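Local atomic coordinates of serine proteinase inhibitor A (Sagittaria sagittifolia, PDB entry 3E8L), a protein that inhibits serine endopeptidases through a beta-trefoil scaffold, and probably holds one trypsin and one chymotrypsin at the same time through two reactive sites. Residues 63-68 / 87-92; 29-34 / 180-185; 99-104 / 115-120; 54-59 / 165-170; 130-135 / 143-148. The protein carries 2 engineered substitutions. All coordinates share one frame; numbering follows the deposited sequence.

Interaction 1 (63-68 / 87-92); sequences RGLPVG and FSFSMP
L65 lies over one face of the F89 ring: its CD1 stands 3.9 Å from the ring centroid and only 14° off the ring normal, a CH-pi contact displaced toward the rim. The two side chains cross at about a right angle. With L65 CG anti to the carbonyl carbon (chi1 -69°), CD1 is carried over the ring, while L65 CB, placed by the backbone, lies 3.5 Å from F89 CD1. The other methyl, L65 CD2, reaches M91 CB, whose side chain crosses it obliquely. V67 runs alongside F89, pointing the same way from the same face of the sheet, with V67 CG2 3.6 Å from F89 CE1; its second methyl, CG1, meets F87 CB. The backbone fixes this pairing. G68 N donates to S88 O at 2.6 Å in the carbonyl plane, S88 N returns a bond to G68 O at 2.9 Å, and V67 and F89 form the adjacent antiparallel non-hydrogen-bonded pair. Beyond them S90 N donates to P66 O at 2.6 Å from above the carbonyl plane, while P66 O also lies in plane at the F89 ring, so a methyl covers one face while a carbonyl oxygen meets the edge. In this antiparallel pairing of the beta-trefoil, 67-70 joins 84-89 and V67 is also backbone-bonded to Y30 of strand 30-34; strand 43-49 packs against L65, and W101 meets F87 and F89.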
# COMPACT_ATOMS: atom_id res chain seq x y z
N ARG A 63 -13.06 -15.21 -16.24
CA ARG A 63 -11.66 -14.92 -16.17
C ARG A 63 -11.49 -14.10 -14.91
O ARG A 63 -12.35 -13.29 -14.57
CB ARG A 63 -11.21 -14.12 -17.38
N GLY A 64 -10.38 -14.31 -14.21
CA GLY A 64 -10.09 -13.46 -13.08
C GLY A 64 -9.47 -12.20 -13.64
O GLY A 64 -9.19 -12.11 -14.82
N LEU A 65 -9.27 -11.22 -12.79
CA LEU A 65 -8.56 -10.03 -13.18
C LEU A 65 -7.09 -10.22 -12.99
O LEU A 65 -6.65 -10.94 -12.14
CB LEU A 65 -9.03 -8.82 -12.43
CG LEU A 65 -10.40 -8.21 -12.63
CD1 LEU A 65 -10.66 -7.34 -11.48
CD2 LEU A 65 -10.47 -7.41 -13.85
N PRO A 66 -6.33 -9.57 -13.83
CA PRO A 66 -4.87 -9.58 -13.75
C PRO A 66 -4.39 -8.79 -12.54
O PRO A 66 -4.93 -7.73 -12.26
CB PRO A 66 -4.44 -8.86 -15.03
CG PRO A 66 -5.63 -8.78 -15.89
CD PRO A 66 -6.80 -8.82 -15.01
N VAL A 67 -3.38 -9.30 -11.85
CA VAL A 67 -2.82 -8.64 -10.68
C VAL A 67 -1.32 -8.41 -10.86
O VAL A 67 -0.60 -9.30 -11.27
CB VAL A 67 -3.02 -9.47 -9.39
CG1 VAL A 67 -2.69 -8.63 -8.14
CG2 VAL A 67 -4.44 -10.04 -9.29
N GLY A 68 -0.87 -7.21 -10.53
CA GLY A 68 0.57 -6.90 -10.49
C GLY A 68 1.03 -6.89 -9.04
O GLY A 68 0.28 -6.49 -8.14
N PHE A 87 -0.64 -5.75 -3.85
CA PHE A 87 -1.39 -6.43 -4.92
C PHE A 87 -2.23 -5.39 -5.66
O PHE A 87 -2.94 -4.62 -5.02
CB PHE A 87 -2.32 -7.49 -4.33
CG PHE A 87 -1.63 -8.77 -3.91
CD1 PHE A 87 -0.30 -8.78 -3.48
CD2 PHE A 87 -2.34 -9.98 -3.92
CE1 PHE A 87 0.32 -9.98 -3.09
CE2 PHE A 87 -1.74 -11.16 -3.52
CZ PHE A 87 -0.41 -11.17 -3.11
N SER A 88 -2.18 -5.38 -6.99
CA SER A 88 -2.92 -4.38 -7.76
C SER A 88 -3.52 -5.00 -9.00
O SER A 88 -2.82 -5.61 -9.82
CB SER A 88 -2.00 -3.22 -8.15
OG SER A 88 -1.61 -2.45 -7.01
N PHE A 89 -4.83 -4.88 -9.14
CA PHE A 89 -5.49 -5.35 -10.32
C PHE A 89 -5.12 -4.52 -11.54
O PHE A 89 -4.98 -3.30 -11.46
CB PHE A 89 -7.00 -5.31 -10.13
CG PHE A 89 -7.55 -6.43 -9.28
CD1 PHE A 89 -7.29 -7.77 -9.60
CD2 PHE A 89 -8.36 -6.15 -8.19
CE1 PHE A 89 -7.82 -8.82 -8.81
CE2 PHE A 89 -8.90 -7.17 -7.41
CZ PHE A 89 -8.63 -8.50 -7.72
N SER A 90 -4.98 -5.19 -12.68
CA SER A 90 -4.76 -4.50 -13.94
C SER A 90 -6.11 -4.44 -14.60
O SER A 90 -6.57 -5.42 -15.19
CB SER A 90 -3.76 -5.25 -14.81
OG SER A 90 -3.40 -4.49 -15.94
N MET A 91 -6.77 -3.30 -14.45
CA MET A 91 -8.16 -3.16 -14.89
C MET A 91 -8.42 -1.71 -15.26
O MET A 91 -7.80 -0.82 -14.70
CB MET A 91 -9.11 -3.62 -13.79
CG MET A 91 -8.98 -2.84 -12.47
SD MET A 91 -10.14 -3.35 -11.19
CE MET A 91 -11.72 -3.13 -12.04
N PRO A 92 -9.31 -1.48 -16.23
CA PRO A 92 -9.54 -0.09 -16.64
C PRO A 92 -10.14 0.67 -15.47
O PRO A 92 -10.97 0.11 -14.74
CB PRO A 92 -10.55 -0.22 -17.78
CG PRO A 92 -10.51 -1.65 -18.20
CD PRO A 92 -10.19 -2.41 -16.96

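Interaction 2 (29-34 / 180-185); sequences LYTIQS and QFQKFD. Engineered in segment 180-185: Q180 (natural residue Arg). With GOL (glycerol), chain D.
T31 holds OG1 between its backbone N and carbonyl carbon (chi1 56°), and Q33 bends at chi2 (76°), so that T31 OG1 donates to Q33 OE1 at 2.6 Å, in the carbonyl plane and on a lone pair. This bond fixes the amide oxygen, and Q33 OE1 comes within 3.3 Å of Q182 CB, the two glutamine amides standing 74° apart. On the other face I32 and F181 lie side by side, I32 CG1 touching F181 CE2 at 4.0 Å. First strand meets last, antiparallel as in the beta-trefoil, with reciprocal N-H...O bonds at T31/Q182 and at Q33/Q180, where Q180 is engineered. Past them F184 N donates to L29 O at 3.0 Å from above the carbonyl plane. A glycerol places O2 over one face of the Y30 ring and accepts from L29 N through O3 at 2.9 Å. Y30 OH bonds to Q20 N, and K183 NZ forms salt bridges with D13, D15 and D17. Strand 30-34 is backbone-bonded onward, Y30 to V67 and I32 to L43, while F181 bonds S14.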
# COMPACT_ATOMS: atom_id res chain seq x y z
N LEU A 29 1.99 -10.04 -15.21
CA LEU A 29 0.65 -10.11 -14.67
C LEU A 29 0.24 -11.53 -14.43
O LEU A 29 0.62 -12.43 -15.18
CB LEU A 29 -0.35 -9.43 -15.60
CG LEU A 29 -0.28 -7.92 -15.79
CD1 LEU A 29 -1.22 -7.50 -16.93
CD2 LEU A 29 -0.64 -7.20 -14.50
N TYR A 30 -0.51 -11.72 -13.35
CA TYR A 30 -1.02 -13.03 -12.93
C TYR A 30 -2.47 -12.89 -12.52
O TYR A 30 -2.85 -11.88 -11.94
CB TYR A 30 -0.19 -13.57 -11.76
CG TYR A 30 1.28 -13.72 -12.11
CD1 TYR A 30 2.13 -12.62 -12.07
CD2 TYR A 30 1.79 -14.93 -12.55
CE1 TYR A 30 3.45 -12.74 -12.43
CE2 TYR A 30 3.12 -15.06 -12.90
CZ TYR A 30 3.95 -13.96 -12.84
OH TYR A 30 5.27 -14.09 -13.20
N THR A 31 -3.29 -13.88 -12.85
CA THR A 31 -4.57 -14.02 -12.17
C THR A 31 -4.34 -14.85 -10.92
O THR A 31 -3.35 -15.60 -10.82
CB THR A 31 -5.65 -14.63 -13.09
OG1 THR A 31 -5.21 -15.89 -13.61
CG2 THR A 31 -5.97 -13.68 -14.26
N ILE A 32 -5.22 -14.72 -9.94
CA ILE A 32 -5.11 -15.50 -8.72
C ILE A 32 -6.28 -16.49 -8.69
O ILE A 32 -7.43 -16.10 -8.55
CB ILE A 32 -5.02 -14.58 -7.45
CG1 ILE A 32 -3.83 -13.62 -7.54
CG2 ILE A 32 -4.96 -15.41 -6.19
CD1 ILE A 32 -3.72 -12.60 -6.39
N GLN A 33 -5.99 -17.77 -8.88
CA GLN A 33 -7.02 -18.79 -8.99
C GLN A 33 -7.14 -19.56 -7.70
O GLN A 33 -6.12 -19.88 -7.10
CB GLN A 33 -6.71 -19.75 -10.14
CG GLN A 33 -7.55 -19.54 -11.43
CD GLN A 33 -7.09 -18.32 -12.26
OE1 GLN A 33 -5.91 -17.97 -12.26
NE2 GLN A 33 -8.03 -17.69 -12.97
N SER A 34 -8.36 -19.86 -7.27
CA SER A 34 -8.57 -20.80 -6.17
C SER A 34 -8.10 -22.19 -6.56
O SER A 34 -8.43 -22.68 -7.64
CB SER A 34 -10.03 -20.85 -5.75
OG SER A 34 -10.26 -21.98 -4.92
N GLN A 180 -3.48 -20.43 -6.51
CA GLN A 180 -2.36 -20.52 -7.42
C GLN A 180 -2.25 -19.20 -8.17
O GLN A 180 -3.24 -18.51 -8.38
CB GLN A 180 -2.52 -21.66 -8.42
CG GLN A 180 -2.21 -23.04 -7.87
CD GLN A 180 -2.05 -24.08 -8.96
OE1 GLN A 180 -0.95 -24.59 -9.18
NE2 GLN A 180 -3.14 -24.41 -9.63
N PHE A 181 -1.04 -18.86 -8.58
CA PHE A 181 -0.80 -17.73 -9.46
C PHE A 181 -0.64 -18.28 -10.87
O PHE A 181 0.05 -19.27 -11.08
CB PHE A 181 0.43 -16.95 -9.03
CG PHE A 181 0.32 -16.40 -7.64
CD1 PHE A 181 0.69 -17.16 -6.54
CD2 PHE A 181 -0.14 -15.11 -7.44
CE1 PHE A 181 0.60 -16.65 -5.27
CE2 PHE A 181 -0.23 -14.58 -6.16
CZ PHE A 181 0.14 -15.35 -5.07
N GLN A 182 -1.33 -17.64 -11.82
CA GLN A 182 -1.43 -18.12 -13.20
C GLN A 182 -1.02 -16.96 -14.09
O GLN A 182 -1.53 -15.85 -13.89
CB GLN A 182 -2.89 -18.45 -13.49
CG GLN A 182 -3.15 -19.25 -14.76
CD GLN A 182 -3.31 -20.73 -14.46
OE1 GLN A 182 -3.93 -21.11 -13.44
NE2 GLN A 182 -2.74 -21.59 -15.32
N LYS A 183 -0.13 -17.17 -15.05
CA LYS A 183 0.29 -16.02 -15.85
C LYS A 183 -0.84 -15.49 -16.74
O LYS A 183 -1.77 -16.23 -17.07
CB LYS A 183 1.61 -16.21 -16.61
CG LYS A 183 2.18 -17.60 -16.75
CD LYS A 183 3.59 -17.48 -17.35
CE LYS A 183 4.31 -18.81 -17.55
NZ LYS A 183 4.60 -19.54 -16.29
N PHE A 184 -0.77 -14.22 -17.10
CA PHE A 184 -1.82 -13.59 -17.87
C PHE A 184 -1.32 -13.10 -19.22
O PHE A 184 -0.18 -12.65 -19.35
CB PHE A 184 -2.42 -12.42 -17.09
CG PHE A 184 -3.50 -11.70 -17.82
CD1 PHE A 184 -4.82 -12.10 -17.69
CD2 PHE A 184 -3.21 -10.62 -18.62
CE1 PHE A 184 -5.81 -11.43 -18.36
CE2 PHE A 184 -4.21 -9.95 -19.29
CZ PHE A 184 -5.51 -10.36 -19.15
N ASP A 185 -2.06 -13.47 -20.25
CA ASP A 185 -1.99 -12.86 -21.57
C ASP A 185 -1.96 -13.95 -22.62
O ASP A 185 -2.44 -15.06 -22.38
CB ASP A 185 -0.78 -11.95 -21.71
CG ASP A 185 0.39 -12.62 -22.40
OD1 ASP A 185 0.44 -12.62 -23.65
OD2 ASP A 185 1.27 -13.14 -21.68
C1 GOL D . 5.12 -13.58 -17.94
O1 GOL D . 6.38 -13.45 -17.32
C2 GOL D . 4.09 -12.71 -17.24
O2 GOL D . 3.64 -13.39 -16.11
C3 GOL D . 2.90 -12.46 -18.15
O3 GOL D . 2.30 -11.21 -17.90

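Interaction 3 (99-104 / 115-120); sequences TAWSIG and QPITAG
W101 and I117 cross obliquely on one face of the paired strands, the six-membered side of the indole meeting the isoleucine: W101 CE3 lies 3.8 Å from I117 CG2. At the indole's other end, W101 CD1 meets A119 CB at 4.0 Å, so the tryptophan spans two successive residues on that face of strand 117-119. Further along, I103 and Q115 run side by side, with I103 CG2 3.8 Å from Q115 NE2. On the opposite face S102 and T118 both keep their hydroxyls in the crowded position between backbone N and carbonyl carbon, and S102 OG stands 3.7 Å from T118 OG1. The strands are antiparallel (145°). T118 N donates to S102 O at 2.7 Å, nearly along the C=O axis, and S102 N bonds T118 O from above the carbonyl plane; G120 N to A100 O and G104 N to P116 O (2.7 Å) extend the pairing. W101 also meets the rings of F87, F89 and F131. The chemistry is thus split: these bonds serve the peptide groups that point at the partner strand, others turn outward, as I117 does to V55, and W101, I117 and A119 face the apolar core of the trefoil while the hydroxyls take the other side.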
# COMPACT_ATOMS: atom_id res chain seq x y z
N THR A 99 -6.01 0.63 -7.70
CA THR A 99 -6.56 -0.71 -7.73
C THR A 99 -5.83 -1.62 -6.72
O THR A 99 -5.91 -2.85 -6.81
CB THR A 99 -6.46 -1.32 -9.17
OG1 THR A 99 -5.09 -1.43 -9.55
CG2 THR A 99 -7.19 -0.48 -10.20
N ALA A 100 -5.10 -1.02 -5.78
CA ALA A 100 -4.34 -1.80 -4.80
C ALA A 100 -5.31 -2.47 -3.81
O ALA A 100 -6.36 -1.92 -3.49
CB ALA A 100 -3.34 -0.93 -4.09
N TRP A 101 -4.95 -3.66 -3.34
CA TRP A 101 -5.76 -4.38 -2.38
C TRP A 101 -5.57 -3.80 -1.01
O TRP A 101 -4.49 -3.28 -0.71
CB TRP A 101 -5.31 -5.84 -2.30
CG TRP A 101 -5.66 -6.69 -3.45
CD1 TRP A 101 -5.94 -6.28 -4.73
CD2 TRP A 101 -5.73 -8.12 -3.46
NE1 TRP A 101 -6.21 -7.38 -5.52
CE2 TRP A 101 -6.08 -8.52 -4.76
CE3 TRP A 101 -5.55 -9.10 -2.49
CZ2 TRP A 101 -6.24 -9.85 -5.11
CZ3 TRP A 101 -5.70 -10.42 -2.84
CH2 TRP A 101 -6.05 -10.78 -4.14
N SER A 102 -6.59 -3.90 -0.15
CA SER A 102 -6.33 -3.71 1.28
C SER A 102 -7.31 -4.35 2.25
O SER A 102 -8.39 -4.79 1.86
CB SER A 102 -6.09 -2.23 1.63
OG SER A 102 -7.20 -1.45 1.33
N ILE A 103 -6.90 -4.42 3.52
CA ILE A 103 -7.73 -4.91 4.58
C ILE A 103 -8.80 -3.87 4.86
O ILE A 103 -8.52 -2.73 5.20
CB ILE A 103 -6.94 -5.14 5.86
CG1 ILE A 103 -5.68 -5.93 5.56
CG2 ILE A 103 -7.79 -5.90 6.87
CD1 ILE A 103 -4.66 -5.84 6.63
N GLY A 104 -10.04 -4.28 4.73
CA GLY A 104 -11.13 -3.35 4.93
C GLY A 104 -11.65 -3.38 6.34
O GLY A 104 -11.49 -4.37 7.07
N GLN A 115 -14.02 -8.54 8.12
CA GLN A 115 -13.18 -7.55 7.49
C GLN A 115 -12.89 -8.02 6.06
O GLN A 115 -12.11 -8.95 5.87
CB GLN A 115 -11.87 -7.38 8.25
CG GLN A 115 -12.03 -6.90 9.66
CD GLN A 115 -10.69 -6.73 10.32
OE1 GLN A 115 -10.25 -7.60 11.08
NE2 GLN A 115 -9.99 -5.64 9.98
N PRO A 116 -13.52 -7.39 5.05
CA PRO A 116 -13.23 -7.87 3.70
C PRO A 116 -11.86 -7.42 3.22
O PRO A 116 -11.30 -6.47 3.78
CB PRO A 116 -14.32 -7.21 2.84
CG PRO A 116 -14.77 -6.05 3.63
CD PRO A 116 -14.63 -6.42 5.06
N ILE A 117 -11.32 -8.10 2.21
CA ILE A 117 -10.22 -7.55 1.45
C ILE A 117 -10.90 -6.72 0.37
O ILE A 117 -11.83 -7.21 -0.30
CB ILE A 117 -9.35 -8.65 0.78
CG1 ILE A 117 -8.89 -9.68 1.82
CG2 ILE A 117 -8.16 -8.02 0.09
CD1 ILE A 117 -8.29 -9.07 3.07
N THR A 118 -10.49 -5.47 0.23
CA THR A 118 -11.06 -4.60 -0.79
C THR A 118 -9.97 -4.31 -1.83
O THR A 118 -8.82 -4.72 -1.64
CB THR A 118 -11.66 -3.29 -0.19
OG1 THR A 118 -10.64 -2.51 0.44
CG2 THR A 118 -12.74 -3.61 0.82
N ALA A 119 -10.34 -3.65 -2.91
CA ALA A 119 -9.38 -3.24 -3.90
C ALA A 119 -9.78 -1.90 -4.44
O ALA A 119 -10.92 -1.70 -4.86
CB ALA A 119 -9.32 -4.25 -5.04
N GLY A 120 -8.83 -0.98 -4.45
CA GLY A 120 -9.05 0.32 -5.05
C GLY A 120 -9.46 1.35 -4.02
O GLY A 120 -10.15 1.04 -3.06

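Interaction 4 (54-59 / 165-170); sequences YVYEAP and NGRTLL
Two backbone hydrogen bonds join the strands. L170 N donates to V55 O at 3.0 Å with an angle of 172° at the hydrogen, and E57 N donates to T168 O at 2.8 Å, nearly along the C=O axis; between them Y56 and L169 form a single bridge, a brief join between strands of the beta-trefoil. A water spans V55 O, at 2.9 Å, and L170 O, so V55 O is met by amide and water. Apolar packing comes from three pairs. L169 CD2 approaches Y54 CD1 at 3.7 Å, the side chains crossing obliquely, and L169 CG meets Y56 CB at 3.9 Å. V55 CG1 touches L170 CD1 at 4.0 Å. A looser contact joins Y56 and R167: Y56 CE1 meets R167 CD, the ring and guanidinium planes turned 64° apart, with Y56 OH near the guanidinium's edge. The segment axes run 128° apart. Strand 43-49 lies beside Y54 and Y56, 113-119 pairs with 52-57 through V55, and 159-164 pairs with 167-172.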
# COMPACT_ATOMS: atom_id res chain seq x y z
N TYR A 54 -15.14 -5.12 -3.70
CA TYR A 54 -14.81 -6.30 -2.89
C TYR A 54 -13.98 -7.24 -3.76
O TYR A 54 -14.34 -7.45 -4.93
CB TYR A 54 -16.05 -7.05 -2.43
CG TYR A 54 -16.95 -6.30 -1.50
CD1 TYR A 54 -16.71 -6.28 -0.14
CD2 TYR A 54 -18.07 -5.62 -1.97
CE1 TYR A 54 -17.53 -5.61 0.73
CE2 TYR A 54 -18.92 -4.93 -1.10
CZ TYR A 54 -18.64 -4.93 0.26
OH TYR A 54 -19.45 -4.26 1.16
N VAL A 55 -12.89 -7.77 -3.19
CA VAL A 55 -12.19 -8.91 -3.78
C VAL A 55 -13.03 -10.18 -3.55
O VAL A 55 -13.29 -10.58 -2.41
CB VAL A 55 -10.78 -9.10 -3.19
CG1 VAL A 55 -10.05 -10.22 -3.93
CG2 VAL A 55 -9.99 -7.83 -3.25
N TYR A 56 -13.48 -10.78 -4.64
CA TYR A 56 -14.26 -12.01 -4.58
C TYR A 56 -13.82 -12.99 -5.67
O TYR A 56 -13.13 -12.62 -6.63
CB TYR A 56 -15.74 -11.69 -4.74
CG TYR A 56 -16.27 -11.73 -6.17
CD1 TYR A 56 -17.23 -12.66 -6.54
CD2 TYR A 56 -15.81 -10.83 -7.14
CE1 TYR A 56 -17.72 -12.71 -7.84
CE2 TYR A 56 -16.28 -10.87 -8.44
CZ TYR A 56 -17.23 -11.81 -8.79
OH TYR A 56 -17.72 -11.85 -10.09
N GLU A 57 -14.24 -14.24 -5.54
CA GLU A 57 -13.92 -15.25 -6.52
C GLU A 57 -14.96 -15.26 -7.64
O GLU A 57 -16.14 -15.52 -7.40
CB GLU A 57 -13.86 -16.59 -5.84
CG GLU A 57 -13.19 -17.66 -6.65
CD GLU A 57 -13.35 -19.02 -6.00
OE1 GLU A 57 -13.23 -19.08 -4.76
OE2 GLU A 57 -13.60 -20.01 -6.73
N ALA A 58 -14.53 -14.97 -8.86
CA ALA A 58 -15.43 -14.96 -9.99
C ALA A 58 -15.99 -16.36 -10.19
O ALA A 58 -15.33 -17.33 -9.81
CB ALA A 58 -14.69 -14.52 -11.24
N PRO A 59 -17.21 -16.46 -10.78
CA PRO A 59 -17.74 -17.77 -11.16
C PRO A 59 -16.79 -18.54 -12.07
O PRO A 59 -15.84 -17.98 -12.62
CB PRO A 59 -19.04 -17.44 -11.92
CG PRO A 59 -19.03 -15.94 -12.15
CD PRO A 59 -18.19 -15.38 -11.03
N ASN A 165 -24.23 -13.78 0.39
CA ASN A 165 -25.30 -13.79 -0.62
C ASN A 165 -24.88 -14.60 -1.86
O ASN A 165 -24.88 -14.07 -2.97
CB ASN A 165 -25.68 -12.36 -1.07
CG ASN A 165 -26.19 -11.49 0.07
OD1 ASN A 165 -25.73 -10.35 0.26
ND2 ASN A 165 -27.14 -12.02 0.84
N GLY A 166 -24.47 -15.85 -1.66
CA GLY A 166 -24.11 -16.72 -2.77
C GLY A 166 -22.74 -16.49 -3.39
O GLY A 166 -22.21 -17.38 -4.07
N ARG A 167 -22.14 -15.32 -3.17
CA ARG A 167 -20.82 -15.02 -3.74
C ARG A 167 -19.70 -15.28 -2.73
O ARG A 167 -19.85 -15.03 -1.52
CB ARG A 167 -20.76 -13.60 -4.32
CG ARG A 167 -21.65 -13.43 -5.54
CD ARG A 167 -21.50 -12.08 -6.19
NE ARG A 167 -22.74 -11.67 -6.86
CZ ARG A 167 -22.90 -11.52 -8.18
NH1 ARG A 167 -21.88 -11.75 -9.02
NH2 ARG A 167 -24.09 -11.15 -8.67
N THR A 168 -18.58 -15.81 -3.22
CA THR A 168 -17.46 -16.09 -2.37
C THR A 168 -16.53 -14.87 -2.30
O THR A 168 -15.88 -14.51 -3.27
CB THR A 168 -16.73 -17.35 -2.82
OG1 THR A 168 -17.61 -18.49 -2.66
CG2 THR A 168 -15.48 -17.58 -1.98
N LEU A 169 -16.48 -14.23 -1.13
CA LEU A 169 -15.66 -13.05 -0.91
C LEU A 169 -14.48 -13.33 0.02
O LEU A 169 -14.55 -14.21 0.87
CB LEU A 169 -16.51 -11.92 -0.29
CG LEU A 169 -17.35 -11.05 -1.21
CD1 LEU A 169 -18.55 -11.83 -1.79
CD2 LEU A 169 -17.80 -9.80 -0.43
N LEU A 170 -13.41 -12.57 -0.14
CA LEU A 170 -12.25 -12.78 0.68
C LEU A 170 -12.29 -11.81 1.84
O LEU A 170 -12.76 -10.68 1.69
CB LEU A 170 -10.97 -12.56 -0.13
CG LEU A 170 -10.68 -13.55 -1.26
CD1 LEU A 170 -9.25 -13.38 -1.64
CD2 LEU A 170 -10.94 -14.98 -0.81
O HOH W 1 -14.22 -9.19 -0.03

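Interaction 5 (130-135 / 143-148); sequences WFEARS and KLAACS
R134 CB lies 3.6 Å from K143 O, and CG is anti to the carbonyl carbon (chi1 -80°). The chain then stays extended to NE, which donates to E132 OE2 at 3.0 Å, an N-H...O angle of 171°, as part of a salt bridge within the strand; E132 OE2 is met from above the carboxylate plane, while OE2 itself lies in the guanidinium plane. Over one face of that guanidinium A145 CB sits centrally, 3.6 Å from R134 CZ, so the flat charged group rests on the alanine methyl. R134 NH2 continues to C156 O, and E132 OE1 makes a salt bridge with R84, so both ends of the pair have a second partner. E132 OE1 also lies 3.6 Å from C147 SG, whose disulfide runs to C156. On the other face F131 CE1 packs on A146 CB at 3.8 Å. Six reciprocal backbone bonds, at W130/C147, E132/A145 and R134/K143, define a regular antiparallel beta hairpin of the beta-trefoil, 130-135 also pairing with 84-89.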
# COMPACT_ATOMS: atom_id res chain seq x y z
N TRP A 130 -0.44 -5.03 2.68
CA TRP A 130 0.72 -5.76 2.24
C TRP A 130 0.37 -7.23 2.35
O TRP A 130 0.03 -7.72 3.43
CB TRP A 130 1.89 -5.43 3.16
CG TRP A 130 2.44 -4.02 3.02
CD1 TRP A 130 2.23 -2.95 3.85
CD2 TRP A 130 3.31 -3.55 1.97
NE1 TRP A 130 2.92 -1.84 3.39
CE2 TRP A 130 3.59 -2.18 2.24
CE3 TRP A 130 3.89 -4.15 0.84
CZ2 TRP A 130 4.41 -1.41 1.42
CZ3 TRP A 130 4.71 -3.38 0.03
CH2 TRP A 130 4.96 -2.02 0.32
N PHE A 131 0.42 -7.94 1.23
CA PHE A 131 0.03 -9.33 1.22
C PHE A 131 1.20 -10.28 1.04
O PHE A 131 2.18 -9.98 0.36
CB PHE A 131 -1.09 -9.56 0.21
CG PHE A 131 -2.31 -8.75 0.51
CD1 PHE A 131 -3.41 -9.32 1.14
CD2 PHE A 131 -2.35 -7.39 0.20
CE1 PHE A 131 -4.55 -8.56 1.43
CE2 PHE A 131 -3.47 -6.63 0.49
CZ PHE A 131 -4.57 -7.22 1.11
N GLU A 132 1.06 -11.44 1.68
CA GLU A 132 2.13 -12.38 1.89
C GLU A 132 1.63 -13.69 1.31
O GLU A 132 0.49 -14.08 1.57
CB GLU A 132 2.32 -12.51 3.40
CG GLU A 132 3.47 -13.38 3.88
CD GLU A 132 3.64 -13.34 5.39
OE1 GLU A 132 3.48 -12.25 5.99
OE2 GLU A 132 3.94 -14.38 6.00
N ALA A 133 2.45 -14.34 0.48
CA ALA A 133 2.14 -15.71 0.07
C ALA A 133 2.83 -16.63 1.06
O ALA A 133 4.03 -16.50 1.32
CB ALA A 133 2.64 -15.99 -1.33
N ARG A 134 2.06 -17.53 1.65
CA ARG A 134 2.60 -18.49 2.59
C ARG A 134 2.49 -19.88 1.98
O ARG A 134 1.54 -20.16 1.24
CB ARG A 134 1.83 -18.45 3.91
CG ARG A 134 2.24 -17.32 4.81
CD ARG A 134 1.47 -17.39 6.11
NE ARG A 134 1.68 -16.19 6.92
CZ ARG A 134 0.90 -15.81 7.92
NH1 ARG A 134 -0.17 -16.51 8.25
NH2 ARG A 134 1.19 -14.71 8.58
N SER A 135 3.45 -20.74 2.30
CA SER A 135 3.50 -22.08 1.73
C SER A 135 2.40 -23.01 2.24
O SER A 135 1.82 -22.80 3.32
CB SER A 135 4.87 -22.71 1.95
OG SER A 135 5.04 -23.00 3.33
N LYS A 143 -1.43 -19.96 0.76
CA LYS A 143 -2.37 -19.22 1.58
C LYS A 143 -1.94 -17.77 1.55
O LYS A 143 -0.74 -17.48 1.62
CB LYS A 143 -2.34 -19.77 3.02
CG LYS A 143 -3.36 -20.89 3.27
CD LYS A 143 -3.18 -21.61 4.60
CE LYS A 143 -2.47 -22.94 4.43
NZ LYS A 143 -3.04 -24.02 5.31
N LEU A 144 -2.89 -16.85 1.41
CA LEU A 144 -2.57 -15.43 1.51
C LEU A 144 -2.67 -14.95 2.96
O LEU A 144 -3.49 -15.45 3.74
CB LEU A 144 -3.46 -14.58 0.60
CG LEU A 144 -3.50 -14.98 -0.87
CD1 LEU A 144 -4.57 -14.17 -1.64
CD2 LEU A 144 -2.10 -14.88 -1.54
N ALA A 145 -1.85 -13.96 3.31
CA ALA A 145 -1.93 -13.28 4.60
C ALA A 145 -1.87 -11.78 4.39
O ALA A 145 -1.29 -11.29 3.42
CB ALA A 145 -0.82 -13.74 5.52
N ALA A 146 -2.51 -11.04 5.28
CA ALA A 146 -2.71 -9.61 5.09
C ALA A 146 -1.98 -8.87 6.19
O ALA A 146 -2.22 -9.13 7.36
CB ALA A 146 -4.20 -9.27 5.11
N CYS A 147 -1.08 -7.96 5.81
CA CYS A 147 -0.24 -7.22 6.77
C CYS A 147 -0.39 -5.73 6.65
O CYS A 147 -0.72 -5.21 5.58
CB CYS A 147 1.23 -7.52 6.53
SG CYS A 147 1.62 -9.24 6.42
N SER A 148 -0.10 -5.02 7.73
CA SER A 148 -0.22 -3.57 7.70
C SER A 148 1.16 -2.90 7.60
O SER A 148 1.32 -1.71 7.88
CB SER A 148 -0.99 -3.10 8.94
OG SER A 148 -0.46 -3.72 10.13

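In the fold
All five contacts gather round one apolar core, in which W101 of interaction 3 is shared: its NE1 lies 3.3 Å from F89 CE2 of interaction 1, its CB 3.4 Å from F131 CE2 of interaction 5, and its CH2 3.7 Å from I32 CD1 of interaction 2, while V55 of interaction 4 also packs on it. Probable backbone hydrogen bonds carry the pairing on, V67 N to Y30 O (2.6 Å) between interactions 1 and 2, and I117 N to L170 O (3.0 Å) between 3 and 4. Interactions 1 and 5 share a sheet, their centres about 17 Å apart. Interactions 4 and 5, about 19 Å apart at their centres, do not touch. Interaction 2 brackets the others in sequence.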